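Local coordinates for alpha-Amylase (PDB 2B5D), which belongs to glycoside hydrolase family 57 and pairs a family domain built around a largely parallel beta sheet with a helical C-terminal region, at residues 4-9 with 341-346; 52-57 with 379-384; 445-450 with 504-509; 146-151 with 183-188; 262-267 with 288-293. One frame throughout, in Å; residues are numbered along the deposited sequence.

Interaction 1: 4-9 with 341-346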
# COMPACT_ATOMS: atom_id res chain seq x y z
N LYS A 4 -33.78 16.97 36.59
CA LYS A 4 -33.57 15.53 36.36
C LYS A 4 -32.36 15.30 35.47
O LYS A 4 -32.26 15.83 34.36
CB LYS A 4 -34.86 14.90 35.81
CG LYS A 4 -35.96 14.91 36.87
CD LYS A 4 -37.26 15.52 36.39
CE LYS A 4 -38.39 14.48 36.33
NZ LYS A 4 -38.81 13.95 37.67
N ILE A 5 -31.40 14.54 35.99
CA ILE A 5 -30.21 14.29 35.18
C ILE A 5 -30.21 12.92 34.58
O ILE A 5 -30.22 11.90 35.30
CB ILE A 5 -28.78 14.88 35.72
CG1 ILE A 5 -28.22 14.10 36.89
CG2 ILE A 5 -28.80 16.45 35.98
CD1 ILE A 5 -27.26 12.99 36.40
N LEU A 6 -30.28 12.89 33.25
CA LEU A 6 -30.28 11.60 32.55
C LEU A 6 -28.94 11.34 31.84
O LEU A 6 -28.66 11.89 30.77
CB LEU A 6 -31.57 11.42 31.69
CG LEU A 6 -31.81 10.47 30.51
CD1 LEU A 6 -31.24 9.06 30.59
CD2 LEU A 6 -33.31 10.47 30.09
N ILE A 7 -28.11 10.52 32.48
CA ILE A 7 -26.81 10.14 31.91
C ILE A 7 -27.02 8.94 31.03
O ILE A 7 -27.54 7.91 31.45
CB ILE A 7 -25.69 9.82 33.00
CG1 ILE A 7 -25.32 11.04 33.86
CG2 ILE A 7 -24.42 9.26 32.34
CD1 ILE A 7 -25.25 12.37 33.10
N PHE A 8 -26.58 9.05 29.80
CA PHE A 8 -26.70 7.91 28.90
C PHE A 8 -25.32 7.47 28.38
O PHE A 8 -24.57 8.27 27.81
CB PHE A 8 -27.69 8.24 27.73
CG PHE A 8 -27.85 7.09 26.78
CD1 PHE A 8 -28.92 6.18 26.93
CD2 PHE A 8 -26.91 6.87 25.78
CE1 PHE A 8 -29.06 5.06 26.07
CE2 PHE A 8 -27.03 5.76 24.92
CZ PHE A 8 -28.11 4.86 25.05
N LEU A 9 -25.00 6.20 28.58
CA LEU A 9 -23.83 5.55 28.00
C LEU A 9 -24.17 4.62 26.86
O LEU A 9 -24.93 3.63 27.03
CB LEU A 9 -23.13 4.70 29.07
CG LEU A 9 -22.58 5.40 30.31
CD1 LEU A 9 -21.80 4.41 31.19
CD2 LEU A 9 -21.76 6.63 29.96
N GLU A 341 -39.84 20.69 35.88
CA GLU A 341 -38.53 20.09 36.03
C GLU A 341 -37.86 19.78 34.65
O GLU A 341 -38.42 19.05 33.83
CB GLU A 341 -38.65 18.83 36.89
CG GLU A 341 -38.97 19.11 38.37
CD GLU A 341 -39.66 17.92 39.10
OE1 GLU A 341 -39.25 17.58 40.25
OE2 GLU A 341 -40.62 17.34 38.52
N PRO A 342 -36.65 20.35 34.39
CA PRO A 342 -35.91 20.00 33.18
C PRO A 342 -35.42 18.56 33.25
O PRO A 342 -35.22 18.01 34.35
CB PRO A 342 -34.74 20.98 33.17
CG PRO A 342 -34.57 21.35 34.65
CD PRO A 342 -35.93 21.32 35.24
N VAL A 343 -35.36 17.90 32.10
CA VAL A 343 -34.60 16.66 32.06
C VAL A 343 -33.43 16.83 31.12
O VAL A 343 -33.56 17.22 29.98
CB VAL A 343 -35.45 15.30 32.01
CG1 VAL A 343 -36.92 15.55 31.87
CG2 VAL A 343 -34.90 14.26 31.03
N ILE A 344 -32.25 16.69 31.69
CA ILE A 344 -31.03 17.09 31.00
C ILE A 344 -30.51 15.79 30.48
O ILE A 344 -30.21 14.85 31.28
CB ILE A 344 -30.07 17.84 31.99
CG1 ILE A 344 -30.70 19.20 32.35
CG2 ILE A 344 -28.70 17.94 31.39
CD1 ILE A 344 -30.21 19.87 33.66
N VAL A 345 -30.51 15.67 29.15
CA VAL A 345 -30.08 14.38 28.55
C VAL A 345 -28.64 14.46 28.06
O VAL A 345 -28.30 15.27 27.15
CB VAL A 345 -31.02 13.85 27.41
CG1 VAL A 345 -30.53 12.41 26.90
CG2 VAL A 345 -32.49 13.79 27.88
N ALA A 346 -27.81 13.63 28.67
CA ALA A 346 -26.35 13.66 28.42
C ALA A 346 -25.79 12.26 28.08
O ALA A 346 -25.53 11.44 28.99
CB ALA A 346 -25.63 14.28 29.64
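Five backbone hydrogen bonds zip strand 4-9 to residues 342-346 in parallel. Lys4 N gives its proton to Pro342 O (2.9 Å), Lys4 O receives Ile344 N, Leu6 N and Leu6 O bond to Ile344 O and Ala346 N, and Phe8 N reaches Ala346 O at 2.7 Å. That last donor stands above the carbonyl plane, 41° out of it, although its N-H points straight at the oxygen. A long salt bridge, Lys4 NZ to Glu341 OE2 at 3.9 Å, lies at the Lys4 end, where the bent lysine chain lays CD against Glu341 CB (3.6 Å). On the same sheet face Leu6 CG, anti to the backbone N (chi1 160°), puts the leucine side by side with Val345, Leu6 CD2 to Val345 CG2 4.1 Å. The other face carries Ile7 CD1 against Ala346 CB. Strand 4-9 is flanked by strand 53-57, which Leu6 and Phe8 touch, and by residues 378-380, which bond to Ile5; helix 360-373 packs on Ile5 and Ile7, and helix 309-338 on Pro342 and Ile344.

Interaction 2: 52-57 with 379-384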
# COMPACT_ATOMS: atom_id res chain seq x y z
N ARG A 52 -28.77 6.11 39.23
CA ARG A 52 -29.69 5.89 38.10
C ARG A 52 -28.93 6.13 36.79
O ARG A 52 -28.31 7.18 36.61
CB ARG A 52 -30.90 6.83 38.14
CG ARG A 52 -31.90 6.62 39.25
CD ARG A 52 -32.47 5.22 39.26
NE ARG A 52 -33.52 5.15 40.25
CZ ARG A 52 -33.35 4.79 41.51
NH1 ARG A 52 -34.38 4.79 42.33
NH2 ARG A 52 -32.15 4.42 41.97
N LEU A 53 -29.00 5.16 35.88
CA LEU A 53 -28.25 5.23 34.63
C LEU A 53 -28.95 4.45 33.54
O LEU A 53 -29.48 3.35 33.78
CB LEU A 53 -26.81 4.71 34.84
CG LEU A 53 -25.88 4.52 33.63
CD1 LEU A 53 -25.36 5.84 33.15
CD2 LEU A 53 -24.73 3.49 33.89
N THR A 54 -28.97 5.04 32.36
CA THR A 54 -29.44 4.41 31.15
C THR A 54 -28.29 4.11 30.20
O THR A 54 -27.38 4.90 30.03
CB THR A 54 -30.48 5.32 30.44
OG1 THR A 54 -31.36 5.89 31.43
CG2 THR A 54 -31.29 4.53 29.42
N MET A 55 -28.32 2.94 29.59
CA MET A 55 -27.27 2.57 28.64
C MET A 55 -27.82 1.67 27.54
O MET A 55 -28.82 1.02 27.72
CB MET A 55 -26.07 1.91 29.35
CG MET A 55 -26.38 0.57 29.96
SD MET A 55 -25.03 -0.19 30.87
CE MET A 55 -23.82 -0.57 29.59
N SER A 56 -27.16 1.69 26.40
CA SER A 56 -27.34 0.71 25.34
C SER A 56 -26.31 -0.37 25.55
O SER A 56 -25.19 -0.09 26.03
CB SER A 56 -27.08 1.38 23.98
OG SER A 56 -25.71 1.73 23.87
N ILE A 57 -26.70 -1.60 25.24
CA ILE A 57 -25.75 -2.67 24.97
C ILE A 57 -26.22 -3.21 23.64
O ILE A 57 -27.28 -3.85 23.56
CB ILE A 57 -25.74 -3.74 26.06
CG1 ILE A 57 -25.54 -3.05 27.42
CG2 ILE A 57 -24.61 -4.76 25.77
CD1 ILE A 57 -25.45 -4.00 28.60
N LEU A 379 -30.85 11.99 39.89
CA LEU A 379 -30.56 11.09 38.78
C LEU A 379 -31.87 10.40 38.42
O LEU A 379 -32.58 9.98 39.31
CB LEU A 379 -29.54 10.03 39.16
CG LEU A 379 -28.14 10.46 39.61
CD1 LEU A 379 -27.31 9.22 40.01
CD2 LEU A 379 -27.42 11.27 38.56
N VAL A 380 -32.18 10.31 37.12
CA VAL A 380 -33.31 9.53 36.59
C VAL A 380 -32.83 8.59 35.48
O VAL A 380 -31.80 8.84 34.86
CB VAL A 380 -34.44 10.47 36.02
CG1 VAL A 380 -34.97 11.41 37.11
CG2 VAL A 380 -33.97 11.28 34.79
N THR A 381 -33.55 7.49 35.25
CA THR A 381 -33.32 6.70 34.03
C THR A 381 -34.39 7.17 33.07
O THR A 381 -35.33 7.85 33.47
CB THR A 381 -33.49 5.19 34.25
OG1 THR A 381 -34.88 4.92 34.40
CG2 THR A 381 -32.71 4.72 35.45
N ALA A 382 -34.29 6.80 31.80
CA ALA A 382 -35.22 7.29 30.81
C ALA A 382 -36.62 6.65 30.96
O ALA A 382 -37.63 7.26 30.63
CB ALA A 382 -34.66 7.05 29.45
N SER A 383 -36.68 5.41 31.43
CA SER A 383 -37.96 4.76 31.60
C SER A 383 -38.68 5.34 32.84
O SER A 383 -39.90 5.46 32.82
CB SER A 383 -37.77 3.27 31.74
OG SER A 383 -36.78 3.07 32.74
N GLU A 384 -37.95 5.74 33.89
CA GLU A 384 -38.56 6.51 34.99
C GLU A 384 -39.23 7.77 34.49
O GLU A 384 -40.34 8.10 34.91
CB GLU A 384 -37.55 6.92 36.03
CG GLU A 384 -37.27 5.87 37.06
CD GLU A 384 -36.06 6.22 37.89
OE1 GLU A 384 -35.36 7.21 37.53
OE2 GLU A 384 -35.80 5.52 38.91
O HOH W 1 -37.39 6.23 41.44
O HOH W 2 -30.23 7.67 33.09
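Arg52 lays its side chain from CB to NE against Leu379, Thr381 and Glu384: CB rests on Leu379 CB (3.6 Å), and CD meets Thr381 CG2. The chain bends at chi2 (-57°), which places CD, and beyond it Arg52 NE donates to Glu384 OE2 at 2.7 Å. The oxygen lies near the guanidinium plane and is met on its syn side, while guanidinium and carboxylate are turned 53° apart; Asp50 forms a second salt bridge with Arg52 NH2. Glu384 OE1 takes the N-H of Thr381 from above the carboxylate plane, so one glutamate serves both segments. Leu53 meets Thr381 CG2 with its backbone, N at 3.8 Å. Thr54 OG1 accepts from Ala382 N at 3.1 Å, and a water 2.7 Å from Thr54 OG1 probably donates to Val380 O. Thr381 is the N-cap of helix 382-388, and its N-H bond to the side chain of Glu384, three residues on, is the reciprocal half of a capping box, set at the start of strand 53-57, an inner strand of the parallel sheet.

Interaction 3: 445-450 with 504-509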
# COMPACT_ATOMS: atom_id res chain seq x y z
N VAL A 445 -32.08 -24.53 2.56
CA VAL A 445 -32.41 -23.24 1.95
C VAL A 445 -32.57 -22.14 3.01
O VAL A 445 -32.19 -20.98 2.79
CB VAL A 445 -33.69 -23.34 1.12
CG1 VAL A 445 -34.29 -21.99 0.87
CG2 VAL A 445 -33.40 -24.02 -0.21
N GLU A 446 -33.09 -22.54 4.16
CA GLU A 446 -33.38 -21.68 5.27
C GLU A 446 -32.09 -21.25 5.95
O GLU A 446 -31.89 -20.06 6.17
CB GLU A 446 -34.30 -22.39 6.26
CG GLU A 446 -35.17 -21.42 7.08
CD GLU A 446 -35.55 -21.94 8.46
OE1 GLU A 446 -34.98 -22.98 8.88
OE2 GLU A 446 -36.39 -21.30 9.14
N ARG A 447 -31.24 -22.22 6.28
CA ARG A 447 -29.87 -21.94 6.72
C ARG A 447 -29.11 -20.99 5.77
O ARG A 447 -28.39 -20.07 6.22
CB ARG A 447 -29.13 -23.24 6.93
CG ARG A 447 -29.51 -23.92 8.23
CD ARG A 447 -28.85 -25.32 8.33
NE ARG A 447 -27.39 -25.24 8.33
CZ ARG A 447 -26.57 -26.14 7.79
NH1 ARG A 447 -27.05 -27.21 7.18
NH2 ARG A 447 -25.26 -25.96 7.86
N VAL A 448 -29.32 -21.15 4.47
CA VAL A 448 -28.63 -20.34 3.48
C VAL A 448 -29.15 -18.90 3.50
O VAL A 448 -28.39 -17.92 3.47
CB VAL A 448 -28.75 -20.98 2.07
CG1 VAL A 448 -28.36 -20.03 0.94
CG2 VAL A 448 -27.90 -22.29 2.01
N LEU A 449 -30.47 -18.79 3.54
CA LEU A 449 -31.12 -17.51 3.54
C LEU A 449 -30.83 -16.77 4.86
O LEU A 449 -30.57 -15.57 4.86
CB LEU A 449 -32.60 -17.69 3.26
CG LEU A 449 -32.90 -17.91 1.76
CD1 LEU A 449 -34.38 -18.23 1.53
CD2 LEU A 449 -32.48 -16.73 0.87
N ASN A 450 -30.83 -17.51 5.96
CA ASN A 450 -30.47 -16.95 7.25
C ASN A 450 -29.03 -16.39 7.31
O ASN A 450 -28.78 -15.39 7.97
CB ASN A 450 -30.62 -18.01 8.33
CG ASN A 450 -32.06 -18.26 8.75
OD1 ASN A 450 -32.31 -19.11 9.61
ND2 ASN A 450 -33.00 -17.53 8.17
N MET A 504 -18.82 -24.86 2.85
CA MET A 504 -18.67 -23.43 2.82
C MET A 504 -19.73 -22.76 3.72
O MET A 504 -19.40 -21.93 4.54
CB MET A 504 -18.79 -22.89 1.39
CG MET A 504 -18.40 -21.41 1.30
SD MET A 504 -18.98 -20.59 -0.21
CE MET A 504 -17.84 -21.27 -1.42
N LEU A 505 -21.00 -23.14 3.56
CA LEU A 505 -22.09 -22.62 4.40
C LEU A 505 -21.81 -22.82 5.88
O LEU A 505 -22.01 -21.91 6.67
CB LEU A 505 -23.44 -23.24 4.03
CG LEU A 505 -24.63 -22.91 4.97
CD1 LEU A 505 -25.02 -21.41 4.94
CD2 LEU A 505 -25.81 -23.78 4.62
N ARG A 506 -21.31 -23.98 6.26
CA ARG A 506 -20.97 -24.22 7.65
C ARG A 506 -19.78 -23.37 8.08
O ARG A 506 -19.59 -23.10 9.27
CB ARG A 506 -20.59 -25.68 7.86
CG ARG A 506 -21.71 -26.66 7.80
CD ARG A 506 -21.35 -27.87 8.68
NE ARG A 506 -20.16 -28.55 8.17
CZ ARG A 506 -20.15 -29.39 7.13
NH1 ARG A 506 -18.99 -29.94 6.75
NH2 ARG A 506 -21.28 -29.68 6.47
N TYR A 507 -18.95 -23.01 7.11
CA TYR A 507 -17.77 -22.23 7.45
C TYR A 507 -18.31 -20.85 7.85
O TYR A 507 -18.13 -20.41 8.98
CB TYR A 507 -16.73 -22.19 6.31
CG TYR A 507 -15.75 -21.07 6.52
CD1 TYR A 507 -15.00 -21.01 7.68
CD2 TYR A 507 -15.61 -20.04 5.57
CE1 TYR A 507 -14.13 -19.95 7.94
CE2 TYR A 507 -14.75 -18.97 5.82
CZ TYR A 507 -14.01 -18.94 7.01
OH TYR A 507 -13.14 -17.92 7.27
N TYR A 508 -19.04 -20.22 6.93
CA TYR A 508 -19.79 -18.99 7.18
C TYR A 508 -20.65 -18.97 8.46
O TYR A 508 -20.61 -17.99 9.22
CB TYR A 508 -20.69 -18.70 5.98
CG TYR A 508 -19.95 -18.37 4.71
CD1 TYR A 508 -20.66 -18.16 3.55
CD2 TYR A 508 -18.55 -18.28 4.66
CE1 TYR A 508 -20.04 -17.83 2.37
CE2 TYR A 508 -17.88 -17.96 3.45
CZ TYR A 508 -18.65 -17.75 2.30
OH TYR A 508 -18.10 -17.42 1.07
N GLU A 509 -21.41 -20.04 8.71
CA GLU A 509 -22.20 -20.12 9.95
C GLU A 509 -21.33 -20.02 11.20
O GLU A 509 -21.78 -19.57 12.25
CB GLU A 509 -23.06 -21.38 10.01
CG GLU A 509 -24.27 -21.34 9.12
CD GLU A 509 -24.95 -22.70 8.97
OE1 GLU A 509 -24.23 -23.73 9.04
OE2 GLU A 509 -26.20 -22.77 8.76
O HOH W 3 -27.85 -20.46 8.53
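Arg447 clasps Glu509 side-on, with one nitrogen for each carboxylate oxygen. NH2 meets OE1 at 2.7 Å in an almost straight bond, and NE meets OE2 at 2.8 Å on its syn lone pair. The bend at chi3 (62°) places NE, while Glu509 runs extended beyond CG; the two chains cross at about a right angle, yet their planar ends are nearly coplanar, 30° apart. Leu505 CD2 lies over one face of the guanidinium toward its rim, and Arg506 CG, 3.6 Å from Arg447 NH2, sits at its edge. The same Leu505 CD2 presses on Val448 CG2 (3.7 Å). A water donates to Glu509 OE2; its modelled approach to Arg447 O is too short to rely on. The axes of the two helical segments come within 10.6 Å, at 46°. Leu505 also packs on Leu444 and Gln451 of helix 443-458, helix 473-496 meets Leu449, Met504, Tyr507 and Tyr508, and Tyr507 stacks on Tyr507 of the second subunit.

Interaction 4: 146-151 with 183-188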
# COMPACT_ATOMS: atom_id res chain seq x y z
N HIS A 146 -26.15 -1.88 14.03
CA HIS A 146 -25.68 -0.50 14.22
C HIS A 146 -25.47 0.10 12.84
O HIS A 146 -24.53 0.87 12.60
CB HIS A 146 -24.40 -0.49 15.06
CG HIS A 146 -24.09 0.81 15.74
ND1 HIS A 146 -23.34 1.81 15.14
CD2 HIS A 146 -24.34 1.23 17.01
CE1 HIS A 146 -23.20 2.81 15.99
NE2 HIS A 146 -23.78 2.48 17.13
N ALA A 147 -26.32 -0.31 11.91
CA ALA A 147 -26.37 0.37 10.62
C ALA A 147 -26.94 1.77 10.78
O ALA A 147 -27.80 2.01 11.63
CB ALA A 147 -27.24 -0.47 9.59
N PHE A 148 -26.53 2.68 9.92
CA PHE A 148 -27.01 4.03 9.98
C PHE A 148 -28.27 4.04 9.14
O PHE A 148 -28.19 4.08 7.92
CB PHE A 148 -25.93 4.97 9.42
CG PHE A 148 -26.32 6.40 9.34
CD1 PHE A 148 -26.40 7.02 8.11
CD2 PHE A 148 -26.50 7.17 10.49
CE1 PHE A 148 -26.74 8.38 8.01
CE2 PHE A 148 -26.82 8.53 10.40
CZ PHE A 148 -26.94 9.13 9.12
N LEU A 149 -29.43 4.10 9.82
CA LEU A 149 -30.73 3.80 9.18
C LEU A 149 -31.12 4.81 8.13
O LEU A 149 -31.73 4.43 7.18
CB LEU A 149 -31.84 3.59 10.20
CG LEU A 149 -31.52 2.51 11.23
CD1 LEU A 149 -32.57 2.47 12.38
CD2 LEU A 149 -31.28 1.10 10.57
N PRO A 150 -30.78 6.11 8.31
CA PRO A 150 -31.11 7.07 7.24
C PRO A 150 -30.42 6.79 5.90
O PRO A 150 -30.87 7.28 4.84
CB PRO A 150 -30.64 8.44 7.80
CG PRO A 150 -30.54 8.24 9.23
CD PRO A 150 -30.20 6.80 9.48
N LEU A 151 -29.31 6.08 5.92
CA LEU A 151 -28.73 5.69 4.66
C LEU A 151 -29.64 4.70 3.88
O LEU A 151 -29.69 4.73 2.66
CB LEU A 151 -27.33 5.08 4.88
CG LEU A 151 -26.53 4.79 3.59
CD1 LEU A 151 -26.35 6.05 2.70
CD2 LEU A 151 -25.20 4.10 3.96
N LEU A 183 -30.71 4.52 18.30
CA LEU A 183 -30.39 4.39 16.91
C LEU A 183 -28.89 4.73 16.69
O LEU A 183 -28.35 5.71 17.26
CB LEU A 183 -31.27 5.36 16.13
CG LEU A 183 -32.76 5.52 16.52
CD1 LEU A 183 -33.41 6.67 15.72
CD2 LEU A 183 -33.55 4.20 16.24
N ALA A 184 -28.22 3.94 15.87
CA ALA A 184 -26.81 4.19 15.52
C ALA A 184 -26.66 5.62 15.01
O ALA A 184 -27.39 6.02 14.09
CB ALA A 184 -26.38 3.21 14.45
N GLU A 185 -25.72 6.38 15.64
CA GLU A 185 -25.43 7.77 15.29
C GLU A 185 -26.62 8.69 15.45
O GLU A 185 -26.69 9.71 14.77
CB GLU A 185 -24.88 7.92 13.85
CG GLU A 185 -23.63 7.08 13.47
CD GLU A 185 -22.50 7.22 14.49
OE1 GLU A 185 -22.21 8.39 14.90
OE2 GLU A 185 -21.93 6.17 14.88
N CYS A 186 -27.57 8.33 16.31
CA CYS A 186 -28.90 8.99 16.36
C CYS A 186 -29.53 9.22 14.98
O CYS A 186 -30.28 10.19 14.79
CB CYS A 186 -28.81 10.29 17.22
SG CYS A 186 -28.60 9.82 18.99
N GLY A 187 -29.19 8.39 14.02
CA GLY A 187 -29.71 8.55 12.67
C GLY A 187 -31.22 8.31 12.67
O GLY A 187 -31.70 7.22 12.93
N TYR A 188 -31.95 9.38 12.43
CA TYR A 188 -33.37 9.40 12.52
C TYR A 188 -33.82 10.10 11.26
O TYR A 188 -33.20 11.08 10.84
CB TYR A 188 -33.87 10.16 13.76
CG TYR A 188 -35.43 10.19 13.76
CD1 TYR A 188 -36.19 9.08 14.24
CD2 TYR A 188 -36.13 11.27 13.21
CE1 TYR A 188 -37.61 9.10 14.23
CE2 TYR A 188 -37.52 11.28 13.16
CZ TYR A 188 -38.25 10.19 13.65
OH TYR A 188 -39.62 10.25 13.62
O HOH W 4 -29.76 5.04 12.68
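Ala184 CB sits squarely over the His146 imidazole, a CH-pi contact with the methyl carbon 3.5 Å from the ring centroid and 12° off its normal. The ring is brought there with CG anti to the backbone N (chi1 -159°). The same methyl touches Ala147 O at 3.4 Å, making Ala184 a small plug between the ring and the backbone that follows it. Glu185 OE2 approaches the ring edge near its plane, 3.8 Å from His146 CE1, with the carboxylate turned 73° from the imidazole.

Van der Waals packing carries the other end. Phe148 places CD2 beside Glu185 CB (3.8 Å) and CE2 beside Gly187 CA (3.7 Å), while Pro150 CD covers the centre of one face of its ring. Pro150 CG rests on Gly187 C at 3.5 Å. Gly187, having no side chain, lets Phe148 and Pro150 close directly on its backbone. Leu149 CD1 and Leu183 CD2 touch more lightly.

The polar link is a bridging water: it accepts from Leu149 N (3.0 Å) and donates to Ala184 O and Gly187 O, bonding the two backbones indirectly.

His146 NE2 is hydrogen-bonded to His10 NE2, and the ring also stacks on His12. Apolar closeness and one three-bonded water thus join the loops after strands 137-142 and 180-182, while the imidazole's polar partner lies elsewhere, in a histidine cluster at the strand ends.

Interaction 5: 262-267 with 288-293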
# COMPACT_ATOMS: atom_id res chain seq x y z
N TYR A 262 -1.23 6.97 25.70
CA TYR A 262 -0.24 6.59 24.70
C TYR A 262 1.18 6.42 25.23
O TYR A 262 2.16 6.77 24.55
CB TYR A 262 -0.25 7.61 23.55
CG TYR A 262 -1.56 7.63 22.83
CD1 TYR A 262 -2.42 8.73 22.95
CD2 TYR A 262 -1.98 6.52 22.08
CE1 TYR A 262 -3.65 8.73 22.30
CE2 TYR A 262 -3.21 6.51 21.43
CZ TYR A 262 -4.04 7.62 21.54
OH TYR A 262 -5.26 7.62 20.88
N ARG A 263 1.27 5.91 26.46
CA ARG A 263 2.51 5.37 27.00
C ARG A 263 2.20 4.07 27.69
O ARG A 263 1.33 4.00 28.57
CB ARG A 263 3.21 6.34 27.94
CG ARG A 263 3.92 7.47 27.21
CD ARG A 263 5.27 7.03 26.70
NE ARG A 263 6.21 8.04 27.15
CZ ARG A 263 7.22 7.83 27.98
NH1 ARG A 263 7.97 8.86 28.35
NH2 ARG A 263 7.49 6.61 28.44
N ASP A 264 2.92 3.04 27.28
CA ASP A 264 2.60 1.69 27.66
C ASP A 264 3.90 0.91 27.62
O ASP A 264 4.76 1.20 26.80
CB ASP A 264 1.55 1.12 26.69
CG ASP A 264 0.91 -0.16 27.19
OD1 ASP A 264 1.57 -1.21 27.12
OD2 ASP A 264 -0.26 -0.11 27.63
N ILE A 265 4.04 -0.07 28.50
CA ILE A 265 5.30 -0.83 28.61
C ILE A 265 5.59 -1.70 27.38
O ILE A 265 6.70 -2.19 27.22
CB ILE A 265 5.36 -1.68 29.89
CG1 ILE A 265 4.24 -2.72 29.88
CG2 ILE A 265 5.33 -0.78 31.08
CD1 ILE A 265 4.42 -3.84 30.86
N GLY A 266 4.58 -1.87 26.53
CA GLY A 266 4.72 -2.66 25.32
C GLY A 266 5.51 -1.90 24.29
O GLY A 266 5.92 -2.47 23.29
N PHE A 267 5.72 -0.61 24.53
CA PHE A 267 6.49 0.24 23.63
C PHE A 267 7.82 0.63 24.27
O PHE A 267 8.78 1.01 23.58
CB PHE A 267 5.69 1.50 23.26
CG PHE A 267 4.48 1.22 22.40
CD1 PHE A 267 3.25 0.87 22.97
CD2 PHE A 267 4.56 1.31 21.01
CE1 PHE A 267 2.14 0.62 22.18
CE2 PHE A 267 3.44 1.06 20.20
CZ PHE A 267 2.23 0.72 20.79
N GLY A 288 -1.90 -2.51 28.40
CA GLY A 288 -2.89 -2.15 29.41
C GLY A 288 -2.27 -1.71 30.71
O GLY A 288 -2.94 -1.15 31.58
N ILE A 289 -0.98 -1.96 30.85
CA ILE A 289 -0.26 -1.40 31.98
C ILE A 289 0.63 -0.22 31.57
O ILE A 289 1.60 -0.36 30.80
CB ILE A 289 0.39 -2.47 32.97
CG1 ILE A 289 1.64 -1.89 33.68
CG2 ILE A 289 0.54 -3.90 32.36
CD1 ILE A 289 2.90 -2.25 33.08
N LYS A 290 0.24 0.93 32.11
CA LYS A 290 0.72 2.26 31.71
C LYS A 290 1.07 3.09 32.94
O LYS A 290 0.28 3.15 33.89
CB LYS A 290 -0.38 3.00 30.92
CG LYS A 290 -1.20 2.18 29.94
CD LYS A 290 -1.92 3.13 29.02
CE LYS A 290 -3.14 2.51 28.38
NZ LYS A 290 -2.84 1.88 27.08
N TYR A 291 2.22 3.76 32.91
CA TYR A 291 2.79 4.39 34.11
C TYR A 291 2.89 5.92 34.13
O TYR A 291 3.24 6.50 35.12
CB TYR A 291 4.20 3.81 34.35
CG TYR A 291 4.26 2.33 34.72
CD1 TYR A 291 5.02 1.46 33.98
CD2 TYR A 291 3.59 1.83 35.84
CE1 TYR A 291 5.09 0.10 34.32
CE2 TYR A 291 3.66 0.48 36.20
CZ TYR A 291 4.42 -0.36 35.45
OH TYR A 291 4.51 -1.69 35.79
N HIS A 292 2.57 6.58 33.02
CA HIS A 292 2.71 8.03 32.94
C HIS A 292 1.38 8.78 33.04
O HIS A 292 0.31 8.22 32.74
CB HIS A 292 3.47 8.41 31.68
CG HIS A 292 4.81 7.72 31.57
ND1 HIS A 292 4.94 6.38 31.26
CD2 HIS A 292 6.07 8.19 31.75
CE1 HIS A 292 6.22 6.06 31.23
NE2 HIS A 292 6.93 7.15 31.52
N ARG A 293 1.47 10.01 33.54
CA ARG A 293 0.34 10.91 33.50
C ARG A 293 0.52 11.86 32.30
O ARG A 293 1.62 11.99 31.77
CB ARG A 293 0.22 11.70 34.82
CG ARG A 293 1.48 12.44 35.24
CD ARG A 293 1.33 13.03 36.64
NE ARG A 293 2.42 13.96 36.92
CZ ARG A 293 2.39 15.27 36.68
NH1 ARG A 293 1.32 15.85 36.15
NH2 ARG A 293 3.45 16.00 36.96
O HOH W 5 0.87 5.86 30.53
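Asp264 takes the backbone N-H of Gly288 on the syn lone pair of OD2, at 3.0 Å. Its other oxygen, OD1, accepts from Gly266 N through the anti lone pair, capping the short, weakly bonded helical turn that follows Asp264, and also bonds to Thr287 OG1. With CG anti to the backbone N (chi1 -166°), the Asp264 carboxylate lies toward 288-290. Lys290 NZ adds a salt bridge to Asp264 OD2 at 3.3 Å, weak as a hydrogen bond, and the lysine also makes a cation-pi contact with Phe261. A weak backbone bond, 3.4 Å long, joins Ile265 N to Ile289 O.

The dense part lies at Ile265, whose side chain crosses those of Ile289 and Tyr291 obliquely. Ile265 CG2 is 3.4 Å from Tyr291 CE1, and helices 68-91 and 97-119 enclose this apolar patch; Tyr291 OH bonds to Glu88.

The partly exposed Arg263 marks the looser side. Its guanidinium lies over one face of the His292 ring, displaced toward the rim, with the planes 42° apart and Arg263 NH2 3.1 Å from His292 CE1; Asp268 holds NH2 by a salt bridge. Nearby, a water 2.7 Å from Arg263 O, to which it probably donates, accepts from His292 N.

Both oxygens of the buried Asp264 are engaged, and its several donors, with the lysine charge close by, would probably favour the ionised carboxylate that ties the helix start to 288-290.

In the fold
Interactions 1 and 2 are neighbours in one largely parallel sheet, their centres 9 Å apart, and strands 3-11 and 53-57 pair directly. Their segments alternate along the chain, so the first two strands each meet residues over 300 positions later. Interaction 4, about 21 Å from interaction 2 between centres, joins loops that follow two further strands of the sheet. Interaction 5 lies about 35 Å from interaction 1, among helices. Interactions 4 and 5 are both nested within the loops closed by interactions 1 and 2. Interaction 3 follows in series, in the helical C-terminal region, about 44 Å from interaction 1. Interactions 1 and 2 thus form one continuous patch, which 3, 4 and 5 do not touch.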